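Local atomic coordinates of Bm4233, isoform b (Brugia malayi, PDB entry 6ANY), a protein that is a venom allergen-like member of the CAP superfamily, probably secreted by the filarial worm, and probably binds and transports sterols. Residues P119-A128 with N171-L180; N45-E56 with A139-C148. All coordinates share one frame; numbering follows the deposited sequence.

Contact 1. Residues P119-A128 with N171-L180; sequences PSNNLTDDVA and NMLKELIYEL. With NAG (2-acetamido-2-deoxy-beta-D-glucopyranose), chain C; NAG (2-acetamido-2-deoxy-beta-D-glucopyranose), chain B.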
loop_
_atom_site.group_PDB
_atom_site.type_symbol
_atom_site.label_atom_id
_atom_site.label_comp_id
_atom_site.label_asym_id
_atom_site.label_seq_id
_atom_site.Cartn_x
_atom_site.Cartn_y
_atom_site.Cartn_z
ATOM N N PRO A 119 8.965 1.348 18.923
ATOM C CA PRO A 119 10.147 2.144 18.618
ATOM C C PRO A 119 11.204 1.451 17.745
ATOM O O PRO A 119 11.741 2.096 16.826
ATOM C CB PRO A 119 10.689 2.527 19.995
ATOM C CG PRO A 119 9.971 1.679 20.984
ATOM C CD PRO A 119 8.653 1.394 20.357
ATOM N N SER A 120 11.437 0.156 17.973
ATOM C CA SER A 120 12.327 -0.633 17.129
ATOM C C SER A 120 11.893 -0.717 15.669
ATOM O O SER A 120 12.737 -0.969 14.818
ATOM C CB SER A 120 12.462 -2.076 17.628
ATOM O OG SER A 120 11.235 -2.765 17.471
ATOM N N ASN A 121 10.596 -0.515 15.391
ATOM C CA ASN A 121 9.956 -0.627 14.048
ATOM C C ASN A 121 10.000 -2.073 13.554
ATOM O O ASN A 121 9.823 -2.343 12.372
ATOM C CB ASN A 121 10.506 0.344 12.969
ATOM C CG ASN A 121 9.475 1.319 12.463
ATOM O OD1 ASN A 121 8.281 1.120 12.620
ATOM N ND2 ASN A 121 9.941 2.384 11.842
ATOM N N ASN A 122 10.227 -2.992 14.484
ATOM C CA ASN A 122 10.314 -4.419 14.196
ATOM C C ASN A 122 8.924 -5.043 14.099
ATOM O O ASN A 122 8.041 -4.730 14.889
ATOM C CB ASN A 122 11.123 -5.096 15.304
ATOM C CG ASN A 122 11.508 -6.525 14.983
ATOM O OD1 ASN A 122 11.127 -7.092 13.963
ATOM N ND2 ASN A 122 12.286 -7.112 15.881
ATOM N N LEU A 123 8.730 -5.921 13.124
ATOM C CA LEU A 123 7.447 -6.577 12.954
ATOM C C LEU A 123 7.426 -7.897 13.711
ATOM O O LEU A 123 7.535 -8.969 13.124
ATOM C CB LEU A 123 7.139 -6.787 11.471
ATOM C CG LEU A 123 5.821 -7.460 11.092
ATOM C CD1 LEU A 123 4.621 -6.821 11.767
ATOM C CD2 LEU A 123 5.647 -7.482 9.584
ATOM N N THR A 124 7.300 -7.805 15.029
ATOM C CA THR A 124 7.254 -9.008 15.885
ATOM C C THR A 124 5.845 -9.546 15.910
ATOM O O THR A 124 4.893 -8.865 15.487
ATOM C CB THR A 124 7.650 -8.675 17.323
ATOM O OG1 THR A 124 6.992 -7.467 17.723
ATOM C CG2 THR A 124 9.117 -8.381 17.401
ATOM N N ASP A 125 5.716 -10.752 16.442
ATOM C CA ASP A 125 4.425 -11.440 16.567
ATOM C C ASP A 125 3.403 -10.591 17.310
ATOM O O ASP A 125 2.215 -10.614 16.954
ATOM C CB ASP A 125 4.567 -12.814 17.304
ATOM C CG ASP A 125 5.300 -13.887 16.470
ATOM O OD1 ASP A 125 5.420 -13.730 15.226
ATOM O OD2 ASP A 125 5.774 -14.905 17.066
ATOM N N ASP A 126 3.825 -9.903 18.369
ATOM C CA ASP A 126 2.886 -9.088 19.157
ATOM C C ASP A 126 2.418 -7.823 18.355
ATOM O O ASP A 126 1.279 -7.343 18.538
ATOM C CB ASP A 126 3.492 -8.672 20.498
ATOM C CG ASP A 126 4.712 -7.781 20.325
ATOM O OD1 ASP A 126 5.679 -8.234 19.653
ATOM O OD2 ASP A 126 4.703 -6.594 20.782
ATOM N N VAL A 127 3.313 -7.267 17.517
ATOM C CA VAL A 127 2.936 -6.161 16.654
ATOM C C VAL A 127 1.933 -6.656 15.571
ATOM O O VAL A 127 0.890 -6.017 15.365
ATOM C CB VAL A 127 4.178 -5.517 15.994
ATOM C CG1 VAL A 127 3.736 -4.473 14.952
ATOM C CG2 VAL A 127 5.013 -4.821 17.071
ATOM N N ALA A 128 2.258 -7.795 14.918
ATOM C CA ALA A 128 1.456 -8.423 13.844
ATOM C C ALA A 128 0.037 -8.791 14.245
ATOM O O ALA A 128 -0.888 -8.628 13.495
ATOM C CB ALA A 128 2.138 -9.678 13.368
ATOM N N ASN A 171 5.633 -7.592 5.218
ATOM C CA ASN A 171 5.158 -8.295 6.412
ATOM C C ASN A 171 5.872 -9.626 6.775
ATOM O O ASN A 171 5.279 -10.536 7.351
ATOM C CB ASN A 171 3.626 -8.503 6.355
ATOM C CG ASN A 171 2.868 -7.211 6.171
ATOM O OD1 ASN A 171 3.379 -6.091 6.477
ATOM N ND2 ASN A 171 1.644 -7.342 5.641
ATOM N N MET A 172 7.148 -9.711 6.489
ATOM C CA MET A 172 7.948 -10.827 6.935
ATOM C C MET A 172 8.192 -10.608 8.453
ATOM O O MET A 172 8.663 -9.509 8.872
ATOM C CB MET A 172 9.269 -10.904 6.167
ATOM C CG MET A 172 9.308 -11.866 4.966
ATOM S SD MET A 172 9.392 -13.653 5.380
ATOM C CE MET A 172 10.169 -13.740 7.015
ATOM N N LEU A 173 7.854 -11.614 9.271
ATOM C CA LEU A 173 7.976 -11.470 10.705
ATOM C C LEU A 173 9.428 -11.379 11.105
ATOM O O LEU A 173 10.327 -12.010 10.492
ATOM C CB LEU A 173 7.287 -12.617 11.488
ATOM C CG LEU A 173 5.739 -12.658 11.385
ATOM C CD1 LEU A 173 5.092 -13.941 11.951
ATOM C CD2 LEU A 173 5.141 -11.435 12.038
ATOM N N LYS A 174 9.659 -10.520 12.076
ATOM C CA LYS A 174 10.974 -10.311 12.677
ATOM C C LYS A 174 11.877 -9.466 11.811
ATOM O O LYS A 174 13.034 -9.293 12.138
ATOM C CB LYS A 174 11.673 -11.633 13.089
ATOM C CG LYS A 174 10.831 -12.458 14.037
ATOM C CD LYS A 174 11.649 -13.590 14.663
ATOM C CE LYS A 174 11.063 -14.986 14.511
ATOM N NZ LYS A 174 12.128 -15.952 14.085
ATOM N N GLU A 175 11.341 -8.904 10.728
ATOM C CA GLU A 175 12.033 -7.873 9.971
ATOM C C GLU A 175 11.432 -6.541 10.320
ATOM O O GLU A 175 10.261 -6.457 10.761
ATOM C CB GLU A 175 11.861 -8.098 8.500
ATOM C CG GLU A 175 12.576 -9.297 7.949
ATOM C CD GLU A 175 12.459 -9.371 6.443
ATOM O OE1 GLU A 175 12.084 -8.335 5.788
ATOM O OE2 GLU A 175 12.799 -10.446 5.888
ATOM N N LEU A 176 12.206 -5.487 10.115
ATOM C CA LEU A 176 11.707 -4.126 10.357
ATOM C C LEU A 176 10.751 -3.733 9.237
ATOM O O LEU A 176 10.993 -4.077 8.088
ATOM C CB LEU A 176 12.863 -3.104 10.399
ATOM C CG LEU A 176 13.986 -3.390 11.425
ATOM C CD1 LEU A 176 15.047 -2.299 11.285
ATOM C CD2 LEU A 176 13.485 -3.507 12.875
ATOM N N ILE A 177 9.773 -2.922 9.550
ATOM C CA ILE A 177 8.811 -2.435 8.565
ATOM C C ILE A 177 9.536 -1.500 7.575
ATOM O O ILE A 177 9.407 -1.617 6.340
ATOM C CB ILE A 177 7.664 -1.701 9.265
ATOM C CG1 ILE A 177 6.913 -2.703 10.179
ATOM C CG2 ILE A 177 6.722 -1.043 8.221
ATOM C CD1 ILE A 177 6.186 -2.045 11.301
ATOM N N TYR A 178 10.328 -0.601 8.149
ATOM C CA TYR A 178 11.249 0.219 7.391
ATOM C C TYR A 178 12.478 0.556 8.230
ATOM O O TYR A 178 12.438 0.438 9.415
ATOM C CB TYR A 178 10.572 1.501 6.878
ATOM C CG TYR A 178 10.005 2.441 7.923
ATOM C CD1 TYR A 178 8.709 2.280 8.383
ATOM C CD2 TYR A 178 10.741 3.542 8.395
ATOM C CE1 TYR A 178 8.161 3.127 9.317
ATOM C CE2 TYR A 178 10.214 4.415 9.364
ATOM C CZ TYR A 178 8.914 4.200 9.842
ATOM O OH TYR A 178 8.337 5.049 10.793
ATOM N N GLU A 179 13.577 0.935 7.593
ATOM C CA GLU A 179 14.853 1.209 8.312
ATOM C C GLU A 179 14.786 2.571 9.019
ATOM O O GLU A 179 14.334 3.549 8.440
ATOM C CB GLU A 179 16.082 1.199 7.394
ATOM C CG GLU A 179 16.279 -0.064 6.622
ATOM C CD GLU A 179 17.447 0.051 5.627
ATOM O OE1 GLU A 179 18.359 0.917 5.920
ATOM O OE2 GLU A 179 17.409 -0.719 4.592
ATOM N N LEU A 180 15.241 2.602 10.270
ATOM C CA LEU A 180 15.389 3.836 11.046
ATOM C C LEU A 180 16.542 4.680 10.539
ATOM O O LEU A 180 17.652 4.201 10.384
ATOM C CB LEU A 180 15.625 3.545 12.504
ATOM C CG LEU A 180 14.481 2.768 13.215
ATOM C CD1 LEU A 180 14.810 2.634 14.671
ATOM C CD2 LEU A 180 13.177 3.514 13.097
HETATM C C1 NAG C . 12.952 -8.409 16.159
HETATM C C2 NAG C . 14.352 -8.561 15.601
HETATM C C3 NAG C . 14.806 -10.010 15.773
HETATM C C4 NAG C . 14.566 -10.500 17.207
HETATM C C5 NAG C . 13.131 -10.190 17.648
HETATM C C6 NAG C . 12.832 -10.560 19.097
HETATM C C7 NAG C . 15.119 -7.111 13.800
HETATM C C8 NAG C . 15.185 -6.905 12.320
HETATM N N2 NAG C . 14.361 -8.122 14.215
HETATM O O3 NAG C . 16.196 -10.123 15.460
HETATM O O4 NAG C . 14.823 -11.916 17.278
HETATM O O5 NAG C . 12.884 -8.798 17.512
HETATM O O6 NAG C . 13.888 -10.083 19.935
HETATM O O7 NAG C . 15.724 -6.394 14.573
HETATM C C1 NAG B . 15.680 -12.263 18.386
HETATM C C2 NAG B . 15.357 -13.685 18.833
HETATM C C3 NAG B . 16.208 -14.085 20.030
HETATM C C4 NAG B . 17.675 -13.921 19.643
HETATM C C5 NAG B . 17.870 -12.465 19.213
HETATM C C6 NAG B . 19.324 -12.141 18.901
HETATM C C7 NAG B . 13.232 -14.811 18.648
HETATM C C8 NAG B . 12.198 -15.374 19.577
HETATM N N2 NAG B . 13.950 -13.814 19.144
HETATM O O3 NAG B . 15.881 -15.424 20.433
HETATM O O4 NAG B . 18.540 -14.210 20.747
HETATM O O5 NAG B . 17.064 -12.182 18.070
HETATM O O6 NAG B . 19.381 -10.893 18.210
HETATM O O7 NAG B . 13.406 -15.240 17.517
#

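Contact 2. Residues N45-E56 with A139-C148; sequences NMLLLKWSCQLE and AWGKTHKIGC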
loop_
_atom_site.group_PDB
_atom_site.type_symbol
_atom_site.label_atom_id
_atom_site.label_comp_id
_atom_site.label_asym_id
_atom_site.label_seq_id
_atom_site.Cartn_x
_atom_site.Cartn_y
_atom_site.Cartn_z
ATOM N N ASN A 45 15.895 4.773 3.383
ATOM C CA ASN A 45 15.715 3.721 2.377
ATOM C C ASN A 45 14.239 3.253 2.148
ATOM O O ASN A 45 13.992 2.104 1.834
ATOM C CB ASN A 45 16.623 2.536 2.660
ATOM C CG ASN A 45 18.081 2.850 2.404
ATOM O OD1 ASN A 45 18.414 3.557 1.487
ATOM N ND2 ASN A 45 18.940 2.319 3.239
ATOM N N MET A 46 13.273 4.149 2.302
ATOM C CA MET A 46 11.870 3.800 2.025
ATOM C C MET A 46 11.721 3.976 0.512
ATOM O O MET A 46 11.866 5.069 0.001
ATOM C CB MET A 46 10.934 4.704 2.810
ATOM C CG MET A 46 9.464 4.665 2.419
ATOM S SD MET A 46 8.692 3.216 3.167
ATOM C CE MET A 46 8.437 3.763 4.795
ATOM N N LEU A 47 11.454 2.874 -0.194
ATOM C CA LEU A 47 11.373 2.901 -1.662
ATOM C C LEU A 47 10.139 3.630 -2.199
ATOM O O LEU A 47 9.039 3.545 -1.614
ATOM C CB LEU A 47 11.439 1.474 -2.238
ATOM C CG LEU A 47 12.741 0.728 -1.918
ATOM C CD1 LEU A 47 12.734 -0.707 -2.417
ATOM C CD2 LEU A 47 13.986 1.511 -2.420
ATOM N N LEU A 48 10.324 4.322 -3.322
ATOM C CA LEU A 48 9.249 4.991 -3.990
ATOM C C LEU A 48 8.441 3.952 -4.832
ATOM O O LEU A 48 8.959 3.290 -5.728
ATOM C CB LEU A 48 9.783 6.096 -4.862
ATOM C CG LEU A 48 8.773 7.128 -5.387
ATOM C CD1 LEU A 48 9.383 8.509 -5.563
ATOM C CD2 LEU A 48 8.267 6.740 -6.747
ATOM N N LEU A 49 7.175 3.800 -4.503
ATOM C CA LEU A 49 6.325 2.818 -5.214
ATOM C C LEU A 49 6.132 3.149 -6.684
ATOM O O LEU A 49 5.947 4.280 -7.044
ATOM C CB LEU A 49 4.968 2.634 -4.537
ATOM C CG LEU A 49 4.967 2.258 -3.078
ATOM C CD1 LEU A 49 3.517 2.136 -2.577
ATOM C CD2 LEU A 49 5.715 0.954 -2.844
ATOM N N LYS A 50 6.249 2.133 -7.537
ATOM C CA LYS A 50 5.984 2.273 -8.972
ATOM C C LYS A 50 4.759 1.395 -9.261
ATOM O O LYS A 50 4.606 0.298 -8.689
ATOM C CB LYS A 50 7.147 1.709 -9.795
ATOM C CG LYS A 50 8.538 2.304 -9.556
ATOM C CD LYS A 50 8.611 3.723 -10.065
ATOM C CE LYS A 50 8.576 3.695 -11.577
ATOM N NZ LYS A 50 8.558 5.035 -12.216
ATOM N N TRP A 51 3.935 1.835 -10.192
ATOM C CA TRP A 51 2.855 1.073 -10.705
ATOM C C TRP A 51 3.332 -0.052 -11.557
ATOM O O TRP A 51 4.149 0.152 -12.494
ATOM C CB TRP A 51 1.885 1.939 -11.509
ATOM C CG TRP A 51 0.565 1.217 -11.776
ATOM C CD1 TRP A 51 0.267 0.529 -12.875
ATOM C CD2 TRP A 51 -0.576 1.068 -10.896
ATOM N NE1 TRP A 51 -0.976 -0.062 -12.776
ATOM C CE2 TRP A 51 -1.534 0.315 -11.591
ATOM C CE3 TRP A 51 -0.909 1.568 -9.641
ATOM C CZ2 TRP A 51 -2.780 0.013 -11.066
ATOM C CZ3 TRP A 51 -2.172 1.268 -9.137
ATOM C CH2 TRP A 51 -3.078 0.488 -9.859
ATOM N N SER A 52 2.778 -1.247 -11.305
ATOM C CA SER A 52 3.098 -2.441 -12.124
ATOM C C SER A 52 1.778 -2.995 -12.756
ATOM O O SER A 52 0.833 -3.343 -12.006
ATOM C CB SER A 52 3.777 -3.510 -11.240
ATOM O OG SER A 52 3.776 -4.773 -11.859
ATOM N N CYS A 53 1.677 -2.932 -14.084
ATOM C CA CYS A 53 0.633 -3.562 -14.872
ATOM C C CYS A 53 0.482 -5.074 -14.606
ATOM O O CYS A 53 -0.648 -5.610 -14.547
ATOM C CB CYS A 53 0.790 -3.279 -16.363
ATOM S SG CYS A 53 0.849 -1.502 -16.740
ATOM N N GLN A 54 1.594 -5.760 -14.422
ATOM C CA GLN A 54 1.584 -7.172 -14.065
ATOM C C GLN A 54 0.844 -7.378 -12.758
ATOM O O GLN A 54 0.065 -8.297 -12.660
ATOM C CB GLN A 54 3.020 -7.685 -14.003
ATOM C CG GLN A 54 3.205 -9.103 -13.473
ATOM C CD GLN A 54 4.518 -9.781 -13.936
ATOM O OE1 GLN A 54 5.405 -9.166 -14.607
ATOM N NE2 GLN A 54 4.596 -11.077 -13.662
ATOM N N LEU A 55 1.110 -6.531 -11.765
ATOM C CA LEU A 55 0.451 -6.606 -10.469
ATOM C C LEU A 55 -1.038 -6.237 -10.585
ATOM O O LEU A 55 -1.869 -6.843 -9.959
ATOM C CB LEU A 55 1.160 -5.796 -9.388
ATOM C CG LEU A 55 2.586 -6.261 -8.993
ATOM C CD1 LEU A 55 2.994 -5.506 -7.769
ATOM C CD2 LEU A 55 2.517 -7.765 -8.708
ATOM N N GLU A 56 -1.342 -5.222 -11.377
ATOM C CA GLU A 56 -2.705 -4.862 -11.638
ATOM C C GLU A 56 -3.422 -5.986 -12.261
ATOM O O GLU A 56 -4.583 -6.169 -11.971
ATOM C CB GLU A 56 -2.769 -3.618 -12.534
ATOM C CG GLU A 56 -4.035 -3.475 -13.350
ATOM C CD GLU A 56 -4.200 -2.090 -13.961
ATOM O OE1 GLU A 56 -3.257 -1.320 -14.110
ATOM O OE2 GLU A 56 -5.308 -1.739 -14.384
ATOM N N ALA A 139 3.304 0.518 4.125
ATOM C CA ALA A 139 4.504 1.179 4.642
ATOM C C ALA A 139 5.835 0.431 4.465
ATOM O O ALA A 139 6.832 0.894 4.949
ATOM C CB ALA A 139 4.282 1.504 6.081
ATOM N N TRP A 140 5.845 -0.719 3.801
ATOM C CA TRP A 140 6.979 -1.635 3.857
ATOM C C TRP A 140 8.095 -1.058 2.992
ATOM O O TRP A 140 7.947 -0.893 1.799
ATOM C CB TRP A 140 6.564 -2.993 3.360
ATOM C CG TRP A 140 7.479 -4.062 3.685
ATOM C CD1 TRP A 140 8.369 -4.649 2.860
ATOM C CD2 TRP A 140 7.535 -4.756 4.931
ATOM N NE1 TRP A 140 9.031 -5.675 3.537
ATOM C CE2 TRP A 140 8.536 -5.746 4.819
ATOM C CE3 TRP A 140 6.882 -4.585 6.156
ATOM C CZ2 TRP A 140 8.928 -6.561 5.912
ATOM C CZ3 TRP A 140 7.202 -5.421 7.212
ATOM C CH2 TRP A 140 8.233 -6.413 7.083
ATOM N N GLY A 141 9.188 -0.679 3.636
ATOM C CA GLY A 141 10.298 -0.021 2.934
ATOM C C GLY A 141 10.849 -0.756 1.767
ATOM O O GLY A 141 11.102 -0.174 0.724
ATOM N N LYS A 142 10.995 -2.053 1.919
ATOM C CA LYS A 142 11.443 -2.875 0.797
ATOM C C LYS A 142 10.475 -3.054 -0.419
ATOM O O LYS A 142 10.954 -3.360 -1.525
ATOM C CB LYS A 142 11.954 -4.232 1.267
ATOM C CG LYS A 142 13.325 -4.165 1.943
ATOM C CD LYS A 142 13.606 -5.543 2.597
ATOM C CE LYS A 142 14.661 -5.478 3.724
ATOM N NZ LYS A 142 15.974 -5.613 3.046
ATOM N N THR A 143 9.179 -2.872 -0.232
ATOM C CA THR A 143 8.218 -3.004 -1.328
ATOM C C THR A 143 8.429 -1.819 -2.265
ATOM O O THR A 143 8.613 -0.711 -1.779
ATOM C CB THR A 143 6.768 -2.993 -0.779
ATOM O OG1 THR A 143 6.582 -4.136 0.084
ATOM C CG2 THR A 143 5.769 -3.025 -1.903
ATOM N N HIS A 144 8.426 -2.053 -3.576
ATOM C CA HIS A 144 8.562 -0.974 -4.553
ATOM C C HIS A 144 7.638 -1.051 -5.737
ATOM O O HIS A 144 7.678 -0.168 -6.578
ATOM C CB HIS A 144 10.027 -0.793 -5.042
ATOM C CG HIS A 144 10.589 -1.931 -5.822
ATOM N ND1 HIS A 144 11.141 -3.058 -5.224
ATOM C CD2 HIS A 144 10.830 -2.051 -7.153
ATOM C CE1 HIS A 144 11.653 -3.834 -6.169
ATOM N NE2 HIS A 144 11.478 -3.245 -7.341
ATOM N N LYS A 145 6.761 -2.045 -5.763
ATOM C CA LYS A 145 5.828 -2.256 -6.874
ATOM C C LYS A 145 4.412 -2.396 -6.369
ATOM O O LYS A 145 4.164 -3.073 -5.390
ATOM C CB LYS A 145 6.194 -3.524 -7.661
ATOM C CG LYS A 145 7.598 -3.444 -8.239
ATOM C CD LYS A 145 7.924 -4.541 -9.229
ATOM C CE LYS A 145 8.608 -5.726 -8.543
ATOM N NZ LYS A 145 9.132 -6.741 -9.548
ATOM N N ILE A 146 3.470 -1.787 -7.051
ATOM C CA ILE A 146 2.063 -1.844 -6.617
ATOM C C ILE A 146 1.197 -1.946 -7.855
ATOM O O ILE A 146 1.489 -1.331 -8.845
ATOM C CB ILE A 146 1.666 -0.652 -5.746
ATOM C CG1 ILE A 146 0.236 -0.861 -5.237
ATOM C CG2 ILE A 146 1.798 0.683 -6.498
ATOM C CD1 ILE A 146 -0.192 0.161 -4.203
ATOM N N GLY A 147 0.139 -2.723 -7.762
ATOM C CA GLY A 147 -0.837 -2.792 -8.805
ATOM C C GLY A 147 -2.156 -3.189 -8.184
ATOM O O GLY A 147 -2.203 -4.009 -7.248
ATOM N N CYS A 148 -3.218 -2.602 -8.715
ATOM C CA CYS A 148 -4.534 -2.715 -8.087
ATOM C C CYS A 148 -5.627 -2.943 -9.093
ATOM O O CYS A 148 -5.522 -2.576 -10.274
ATOM C CB CYS A 148 -4.911 -1.487 -7.270
ATOM S SG CYS A 148 -3.690 -0.933 -6.046
HETATM O O HOH W 1 14.265 -0.606 1.071
#

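Contact 1. Residues P119-A128 with N171-L180
The contact carries an N-linked glycan, on N122, where the loop ahead of helix 125-128 pairs with the segment 171-180. N122 ND2 is joined to C1 of the first NAG (chain C) at 1.5 Å. CG of N122 stands anti to the backbone N (chi1 -169°), which brings OD1 beside K174 of the other segment and leaves ND2 to the sugar. The same sugar reaches across: its N2 donates to K174 O at 2.7 Å. This bond ties the acetamido group to the segment without the glycan. The acetamido methyl C8 lies 3.8 Å from L176 CG. L176 also sends CD2 along the loop backbone, close to S120 O and N122 CA.

Under the sugar the two backbones meet in a single bridge between N122 and L176. I177 N donates to N121 O at 2.9 Å, nearly straight. L123 is held at both its N, given to E175 O, and its O, which takes K174 N at 2.8 Å. That O belongs to the centre of an inverse gamma turn. K174 is a middle residue of the type II turn M172-E175. This loop pairing lies in a CAP domain, whose core is an alpha-beta-alpha sandwich.

L123 points into the other segment, and its CD2 rests 3.3 Å from N171 CA. L173 spans the short helix: CD1 lies by D125 OD1 at its start, CD2 3.7 Å from A128 CB at its end. At the inner end the N121 amide is modelled too close over a face of the Y178 ring, so its detail is doubtful. Y178 OH is hydrogen-bonded to P41 O, which anchors the ring beyond the contact. S120 OG accepts from N122 N in an ST turn and braces the loop just before the glycan site.

Contact 2. Residues N45-E56 with A139-C148
With chi1 at -166°, W51 swings its indole away from its own N and along the neighbouring strand to G147 and C148. G147 CA sits over one face of the six-membered ring, 4.0 Å from its centroid, in a CH-pi contact. C148 follows with CB 3.7 Å from W51 CH2. Its sulfur approaches the same ring obliquely and forms a disulfide with C164. The indole also bonds within its own segment: NE1 gives its hydrogen to E56 OE1 at 2.9 Å, with the acceptor close to the ring plane. The extended E56 chain reaches there, and OE1 also salt-bridges R13.

Strand 50-51 runs parallel to the start of strand 145-153. K50 N donates to H144 O, I146 N to K50 O at 2.9 Å, and S52 N to I146 O at 2.8 Å. These bonds place strand 50-51 at one edge of the four-stranded mixed sheet of the CAP domain. I146 CG2 packs against W51 CE3 on one face of the sheet and also meets L49 CB. On the other face L55 CD1 lies 3.8 Å from K145 CB.

S52 alone separates strand 50-51 from helix 53-63, and its OG caps the helix by accepting from L55 N. The first turn of the helix packs closely on G147, with L55 CB 3.6 Å from G147 N. At the far end L47 N donates to G141 O on a lone pair. A water donates to N45 O and, weakly, to G141 O. The bend of M46 at chi2 brings SD to 3.6 Å from G141 CA, and the bend at chi3 turns CE to A139 O. The buried NE1 of W51 thus has an acceptor, and the second partner R13 would probably stabilise the E56 carboxylate as an anion.

In the fold
The segments alternate along the chain: 45-56, 119-128, 139-148, then 171-180. The centres of the two contacts lie about 19 Å apart. Contact 2 is buried, about 8 Å from the centre of the chain, at the edge of the mixed sheet. Contact 1 is about 16 Å from that centre, on the glycosylated surface. They still touch. I177 O of contact 1 probably accepts a hydrogen bond from G141 N of contact 2. E179 OE1 and N45 ND2 form another probable bond, next to the small sheet of strands 43-44 and 179-180. W140 packs against L123 and N171. The glycan-bearing loop and its partner segment are thus joined to the loops that lead into the sheet.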